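PDB 4HBK: aldo-keto reductase family 1, member B4 (Aldose reductase) from Schistosoma japonicum, which probably catalyses the NADPH-dependent reduction of aldehydes and sugars such as glucose to the corresponding alcohols, as an aldose reductase of the aldo/keto reductase family. Local coordinates for residues N136-P146 against G185-F195. Numbering follows the deposited sequence.
Sequences NYLDLYLIHWP and GLVKSIGLSNF
Two neighbouring parallel strands of the (β/α)8 barrel, 138-143 and 187-193, pair in register, Tyr141 beside Ile190 and Leu142 beside Gly191. Gly191 is bonded from both its backbone ends: its N donates to Tyr141 O (3.1 Å) from above the carbonyl plane, and its O accepts Ile143 N (3.0 Å). With no side chain on Gly191, CD2 of Leu142 settles 3.5 Å from Gly191 CA. The helix 171-183, which links the strands in a right-handed β-α-β crossover, packs on Tyr141 and Ile190 outside the barrel, whereas Leu140, Leu142 and Ser189 face inward. At the strands' N-terminal end, Lys188 bends at chi2 (-61°) and lays CE over one face of the Tyr137 ring, with NZ 4.9 Å from the ring centroid in a cation-pi contact. A water joins Asp139 O to Ser189 OG, which also meets Asn42.

At the C-terminal end, where this fold carries its active site, Asn194 ND2 donates to His144 O (3.1 Å) nearly along the C=O axis. The same amide lies over the Trp145 ring, planes 17° apart, with ND2 3.4 Å from Trp145 CE2; Tyr241 holds its OD1. His144, predicted to bind substrate, stands near Tyr82 and Lys111. Beyond it, Pro146 CB sits over the centre of the Phe195 ring, 3.9 Å from the centroid, while Leu192 CD2 covers the opposite face.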
ATOM      1  N   ASN A 136     -16.133  10.075  -5.875  1.00 11.20           N
ATOM      2  CA  ASN A 136     -16.701   9.611  -7.136  1.00 15.76           C
ATOM      3  C   ASN A 136     -15.751   8.695  -7.877  1.00 13.02           C
ATOM      4  O   ASN A 136     -16.172   7.943  -8.747  1.00 14.84           O
ATOM      5  CB  ASN A 136     -17.111  10.782  -8.031  1.00 13.57           C
ATOM      6  CG  ASN A 136     -18.078  11.714  -7.337  1.00 20.15           C
ATOM      7  OD1 ASN A 136     -19.093  11.287  -6.792  1.00 20.83           O
ATOM      8  ND2 ASN A 136     -17.747  12.985  -7.318  1.00 17.10           N
ATOM      9  N   TYR A 137     -14.471   8.764  -7.528  1.00  9.94           N
ATOM     10  CA  TYR A 137     -13.462   7.892  -8.124  1.00 11.18           C
ATOM     11  C   TYR A 137     -12.285   7.709  -7.167  1.00 10.76           C
ATOM     12  O   TYR A 137     -12.091   8.508  -6.247  1.00 10.16           O
ATOM     13  CB  TYR A 137     -12.960   8.465  -9.455  1.00 10.39           C
ATOM     14  CG  TYR A 137     -12.123   9.710  -9.288  1.00 14.50           C
ATOM     15  CD1 TYR A 137     -10.747   9.627  -9.093  1.00 10.90           C
ATOM     16  CD2 TYR A 137     -12.711  10.973  -9.301  1.00 16.71           C
ATOM     17  CE1 TYR A 137      -9.982  10.766  -8.929  1.00 15.08           C
ATOM     18  CE2 TYR A 137     -11.952  12.121  -9.138  1.00 13.68           C
ATOM     19  CZ  TYR A 137     -10.594  12.014  -8.950  1.00 16.79           C
ATOM     20  OH  TYR A 137      -9.836  13.158  -8.798  1.00 22.12           O
ATOM     21  N   LEU A 138     -11.513   6.649  -7.392  1.00 10.35           N
ATOM     22  CA  LEU A 138     -10.300   6.379  -6.632  1.00 10.74           C
ATOM     23  C   LEU A 138      -9.125   6.657  -7.546  1.00 11.42           C
ATOM     24  O   LEU A 138      -9.209   6.437  -8.752  1.00  8.80           O
ATOM     25  CB  LEU A 138     -10.251   4.909  -6.179  1.00 11.06           C
ATOM     26  CG  LEU A 138     -11.329   4.396  -5.217  1.00 10.73           C
ATOM     27  CD1 LEU A 138     -11.265   2.878  -5.053  1.00 10.49           C
ATOM     28  CD2 LEU A 138     -11.196   5.069  -3.854  1.00  9.77           C
ATOM     29  N   ASP A 139      -8.029   7.155  -6.992  1.00 10.26           N
ATOM     30  CA  ASP A 139      -6.830   7.312  -7.800  1.00 11.58           C
ATOM     31  C   ASP A 139      -6.186   5.960  -8.086  1.00 11.06           C
ATOM     32  O   ASP A 139      -5.644   5.743  -9.173  1.00 11.77           O
ATOM     33  CB  ASP A 139      -5.840   8.253  -7.125  1.00 10.62           C
ATOM     34  CG  ASP A 139      -6.356   9.671  -7.078  1.00 13.21           C
ATOM     35  OD1 ASP A 139      -6.171  10.387  -8.079  1.00 13.74           O
ATOM     36  OD2 ASP A 139      -6.964  10.055  -6.052  1.00  9.42           O
ATOM     37  N   LEU A 140      -6.264   5.058  -7.113  1.00  8.23           N
ATOM     38  CA  LEU A 140      -5.615   3.759  -7.228  1.00  9.81           C
ATOM     39  C   LEU A 140      -6.435   2.689  -6.489  1.00 10.49           C
ATOM     40  O   LEU A 140      -6.917   2.921  -5.375  1.00  9.23           O
ATOM     41  CB  LEU A 140      -4.178   3.835  -6.673  1.00  7.62           C
ATOM     42  CG  LEU A 140      -3.305   2.575  -6.773  1.00  9.08           C
ATOM     43  CD1 LEU A 140      -3.211   2.109  -8.215  1.00  6.96           C
ATOM     44  CD2 LEU A 140      -1.900   2.756  -6.139  1.00  6.92           C
ATOM     45  N   TYR A 141      -6.592   1.525  -7.119  1.00  8.32           N
ATOM     46  CA  TYR A 141      -7.340   0.417  -6.539  1.00  8.31           C
ATOM     47  C   TYR A 141      -6.535  -0.852  -6.764  1.00  8.69           C
ATOM     48  O   TYR A 141      -6.277  -1.240  -7.903  1.00  7.97           O
ATOM     49  CB  TYR A 141      -8.704   0.301  -7.222  1.00  9.16           C
ATOM     50  CG  TYR A 141      -9.786  -0.449  -6.447  1.00 11.56           C
ATOM     51  CD1 TYR A 141      -9.963  -0.265  -5.072  1.00  9.25           C
ATOM     52  CD2 TYR A 141     -10.664  -1.305  -7.109  1.00  8.69           C
ATOM     53  CE1 TYR A 141     -10.980  -0.943  -4.376  1.00 11.28           C
ATOM     54  CE2 TYR A 141     -11.672  -1.977  -6.435  1.00  9.38           C
ATOM     55  CZ  TYR A 141     -11.835  -1.799  -5.076  1.00 12.74           C
ATOM     56  OH  TYR A 141     -12.853  -2.486  -4.441  1.00 10.49           O
ATOM     57  N   LEU A 142      -6.138  -1.493  -5.669  1.00  8.96           N
ATOM     58  CA  LEU A 142      -5.249  -2.645  -5.716  1.00  6.88           C
ATOM     59  C   LEU A 142      -5.980  -3.926  -5.373  1.00  8.57           C
ATOM     60  O   LEU A 142      -6.857  -3.937  -4.513  1.00  8.75           O
ATOM     61  CB  LEU A 142      -4.137  -2.487  -4.678  1.00  6.74           C
ATOM     62  CG  LEU A 142      -3.299  -1.217  -4.707  1.00 10.71           C
ATOM     63  CD1 LEU A 142      -2.207  -1.316  -3.651  1.00  8.26           C
ATOM     64  CD2 LEU A 142      -2.711  -1.006  -6.100  1.00  6.85           C
ATOM     65  N   ILE A 143      -5.595  -5.022  -6.009  1.00  7.77           N
ATOM     66  CA  ILE A 143      -6.001  -6.320  -5.491  1.00  8.43           C
ATOM     67  C   ILE A 143      -5.201  -6.599  -4.214  1.00  8.54           C
ATOM     68  O   ILE A 143      -3.965  -6.645  -4.238  1.00  7.07           O
ATOM     69  CB  ILE A 143      -5.788  -7.429  -6.520  1.00  9.15           C
ATOM     70  CG1 ILE A 143      -6.536  -7.086  -7.813  1.00  8.91           C
ATOM     71  CG2 ILE A 143      -6.260  -8.770  -5.956  1.00  7.91           C
ATOM     72  CD1 ILE A 143      -6.510  -8.190  -8.847  1.00  8.10           C
ATOM     73  N   HIS A 144      -5.899  -6.769  -3.091  1.00  8.35           N
ATOM     74  CA  HIS A 144      -5.223  -6.779  -1.782  1.00  8.77           C
ATOM     75  C   HIS A 144      -4.258  -7.957  -1.604  1.00  9.65           C
ATOM     76  O   HIS A 144      -3.178  -7.789  -1.037  1.00 12.88           O
ATOM     77  CB  HIS A 144      -6.246  -6.760  -0.650  1.00  8.11           C
ATOM     78  CG  HIS A 144      -5.752  -6.116   0.606  1.00 10.26           C
ATOM     79  ND1 HIS A 144      -6.529  -5.243   1.345  1.00  9.54           N
ATOM     80  CD2 HIS A 144      -4.576  -6.227   1.266  1.00 10.44           C
ATOM     81  CE1 HIS A 144      -5.847  -4.846   2.404  1.00  8.98           C
ATOM     82  NE2 HIS A 144      -4.663  -5.430   2.384  1.00 10.31           N
ATOM     83  N   TRP A 145      -4.669  -9.133  -2.084  1.00  9.56           N
ATOM     84  CA  TRP A 145      -3.903 -10.383  -2.007  1.00  8.69           C
ATOM     85  C   TRP A 145      -4.199 -11.182  -3.271  1.00  9.26           C
ATOM     86  O   TRP A 145      -5.221 -10.952  -3.915  1.00  8.00           O
ATOM     87  CB  TRP A 145      -4.323 -11.219  -0.777  1.00  9.18           C
ATOM     88  CG  TRP A 145      -3.868 -10.651   0.541  1.00  9.30           C
ATOM     89  CD1 TRP A 145      -4.565  -9.811   1.357  1.00 10.79           C
ATOM     90  CD2 TRP A 145      -2.609 -10.885   1.189  1.00 10.04           C
ATOM     91  NE1 TRP A 145      -3.817  -9.501   2.476  1.00 10.78           N
ATOM     92  CE2 TRP A 145      -2.614 -10.151   2.396  1.00 12.15           C
ATOM     93  CE3 TRP A 145      -1.483 -11.646   0.869  1.00  8.74           C
ATOM     94  CZ2 TRP A 145      -1.525 -10.140   3.274  1.00 10.50           C
ATOM     95  CZ3 TRP A 145      -0.402 -11.634   1.742  1.00 11.06           C
ATOM     96  CH2 TRP A 145      -0.429 -10.882   2.928  1.00 11.51           C
ATOM     97  N   PRO A 146      -3.305 -12.119  -3.632  1.00  8.69           N
ATOM     98  CA  PRO A 146      -3.526 -13.119  -4.691  1.00 11.37           C
ATOM     99  C   PRO A 146      -4.334 -14.348  -4.230  1.00 12.31           C
ATOM    100  O   PRO A 146      -4.487 -15.314  -4.997  1.00 10.01           O
ATOM    101  CB  PRO A 146      -2.111 -13.568  -5.075  1.00  9.21           C
ATOM    102  CG  PRO A 146      -1.174 -12.974  -4.035  1.00 10.16           C
ATOM    103  CD  PRO A 146      -1.973 -12.233  -3.017  1.00 10.16           C
ATOM    104  N   GLY A 185     -14.303   5.113 -15.446  1.00 17.19           N
ATOM    105  CA  GLY A 185     -13.930   6.301 -14.695  1.00 16.23           C
ATOM    106  C   GLY A 185     -14.059   6.212 -13.175  1.00 15.78           C
ATOM    107  O   GLY A 185     -13.796   7.190 -12.472  1.00 17.53           O
ATOM    108  N   LEU A 186     -14.453   5.053 -12.656  1.00 15.60           N
ATOM    109  CA  LEU A 186     -14.544   4.862 -11.213  1.00 12.60           C
ATOM    110  C   LEU A 186     -13.161   4.797 -10.563  1.00  9.95           C
ATOM    111  O   LEU A 186     -12.990   5.138  -9.389  1.00 11.18           O
ATOM    112  CB  LEU A 186     -15.353   3.603 -10.884  1.00 13.94           C
ATOM    113  CG  LEU A 186     -16.813   3.614 -11.330  1.00 19.32           C
ATOM    114  CD1 LEU A 186     -17.424   2.237 -11.211  1.00 20.57           C
ATOM    115  CD2 LEU A 186     -17.606   4.610 -10.507  1.00 21.03           C
ATOM    116  N   VAL A 187     -12.175   4.366 -11.336  1.00 10.27           N
ATOM    117  CA  VAL A 187     -10.805   4.250 -10.853  1.00 12.24           C
ATOM    118  C   VAL A 187      -9.835   4.768 -11.920  1.00  9.87           C
ATOM    119  O   VAL A 187     -10.018   4.480 -13.092  1.00  9.28           O
ATOM    120  CB  VAL A 187     -10.490   2.778 -10.518  1.00 11.51           C
ATOM    121  CG1 VAL A 187      -9.015   2.569 -10.355  1.00 12.56           C
ATOM    122  CG2 VAL A 187     -11.251   2.340  -9.252  1.00  9.86           C
ATOM    123  N   LYS A 188      -8.812   5.530 -11.526  1.00  9.69           N
ATOM    124  CA  LYS A 188      -7.850   6.053 -12.511  1.00  8.10           C
ATOM    125  C   LYS A 188      -6.754   5.050 -12.865  1.00 11.77           C
ATOM    126  O   LYS A 188      -6.363   4.920 -14.033  1.00  8.40           O
ATOM    127  CB  LYS A 188      -7.208   7.347 -12.032  1.00 10.74           C
ATOM    128  CG  LYS A 188      -8.181   8.469 -11.729  1.00 13.68           C
ATOM    129  CD  LYS A 188      -8.986   8.876 -12.943  1.00 14.34           C
ATOM    130  CE  LYS A 188      -9.601  10.258 -12.743  1.00 17.96           C
ATOM    131  NZ  LYS A 188     -10.440  10.690 -13.902  1.00 19.50           N
ATOM    132  N   SER A 189      -6.239   4.358 -11.850  1.00 10.05           N
ATOM    133  CA  SER A 189      -5.162   3.395 -12.050  1.00  7.70           C
ATOM    134  C   SER A 189      -5.463   2.169 -11.209  1.00  9.54           C
ATOM    135  O   SER A 189      -6.061   2.283 -10.143  1.00  8.84           O
ATOM    136  CB  SER A 189      -3.819   3.985 -11.616  1.00  9.75           C
ATOM    137  OG  SER A 189      -3.533   5.218 -12.255  1.00 11.53           O
ATOM    138  N   ILE A 190      -5.057   0.999 -11.685  1.00  9.20           N
ATOM    139  CA  ILE A 190      -5.227  -0.233 -10.922  1.00 11.52           C
ATOM    140  C   ILE A 190      -3.875  -0.908 -10.658  1.00 10.12           C
ATOM    141  O   ILE A 190      -2.908  -0.671 -11.379  1.00  9.60           O
ATOM    142  CB  ILE A 190      -6.175  -1.202 -11.662  1.00 12.90           C
ATOM    143  CG1 ILE A 190      -5.745  -1.335 -13.128  1.00 11.07           C
ATOM    144  CG2 ILE A 190      -7.622  -0.703 -11.570  1.00  7.14           C
ATOM    145  CD1 ILE A 190      -6.661  -2.252 -13.953  1.00 11.12           C
ATOM    146  N   GLY A 191      -3.805  -1.744  -9.626  1.00  6.73           N
ATOM    147  CA  GLY A 191      -2.556  -2.400  -9.283  1.00  7.24           C
ATOM    148  C   GLY A 191      -2.690  -3.631  -8.395  1.00  9.07           C
ATOM    149  O   GLY A 191      -3.786  -4.159  -8.202  1.00  8.38           O
ATOM    150  N   LEU A 192      -1.564  -4.079  -7.844  1.00  8.64           N
ATOM    151  CA  LEU A 192      -1.500  -5.338  -7.112  1.00  7.68           C
ATOM    152  C   LEU A 192      -0.899  -5.147  -5.728  1.00  8.32           C
ATOM    153  O   LEU A 192      -0.083  -4.260  -5.513  1.00  8.49           O
ATOM    154  CB  LEU A 192      -0.659  -6.349  -7.903  1.00  9.57           C
ATOM    155  CG  LEU A 192      -1.116  -6.594  -9.349  1.00  8.74           C
ATOM    156  CD1 LEU A 192      -0.058  -7.346 -10.152  1.00  8.45           C
ATOM    157  CD2 LEU A 192      -2.445  -7.331  -9.393  1.00  7.08           C
ATOM    158  N   SER A 193      -1.313  -5.987  -4.788  1.00 10.80           N
ATOM    159  CA  SER A 193      -0.719  -6.004  -3.462  1.00  9.76           C
ATOM    160  C   SER A 193      -0.336  -7.428  -3.080  1.00  7.72           C
ATOM    161  O   SER A 193      -1.124  -8.346  -3.258  1.00  8.78           O
ATOM    162  CB  SER A 193      -1.682  -5.412  -2.427  1.00  8.91           C
ATOM    163  OG  SER A 193      -1.094  -5.413  -1.136  1.00 14.53           O
ATOM    164  N   ASN A 194       0.879  -7.612  -2.564  1.00  5.87           N
ATOM    165  CA  ASN A 194       1.334  -8.935  -2.139  1.00  7.69           C
ATOM    166  C   ASN A 194       1.338  -9.990  -3.244  1.00 10.49           C
ATOM    167  O   ASN A 194       1.101 -11.170  -2.971  1.00 10.23           O
ATOM    168  CB  ASN A 194       0.482  -9.448  -0.967  1.00  7.70           C
ATOM    169  CG  ASN A 194       0.549  -8.532   0.245  1.00 11.47           C
ATOM    170  OD1 ASN A 194       1.627  -8.274   0.793  1.00  9.89           O
ATOM    171  ND2 ASN A 194      -0.606  -8.020   0.659  1.00 11.46           N
ATOM    172  N   PHE A 195       1.583  -9.573  -4.487  1.00  5.61           N
ATOM    173  CA  PHE A 195       1.737 -10.526  -5.579  1.00  8.90           C
ATOM    174  C   PHE A 195       3.214 -10.807  -5.752  1.00  9.18           C
ATOM    175  O   PHE A 195       4.027  -9.928  -5.515  1.00 10.33           O
ATOM    176  CB  PHE A 195       1.166  -9.968  -6.888  1.00  8.40           C
ATOM    177  CG  PHE A 195      -0.312 -10.173  -7.046  1.00  7.40           C
ATOM    178  CD1 PHE A 195      -1.194  -9.715  -6.084  1.00  6.70           C
ATOM    179  CD2 PHE A 195      -0.818 -10.805  -8.164  1.00 10.50           C
ATOM    180  CE1 PHE A 195      -2.545  -9.893  -6.225  1.00  8.68           C
ATOM    181  CE2 PHE A 195      -2.185 -10.997  -8.312  1.00 10.44           C
ATOM    182  CZ  PHE A 195      -3.047 -10.540  -7.339  1.00  9.40           C
TER
HETATM  183  O   HOH W   1      -3.762   7.273 -10.647  1.00  9.75           O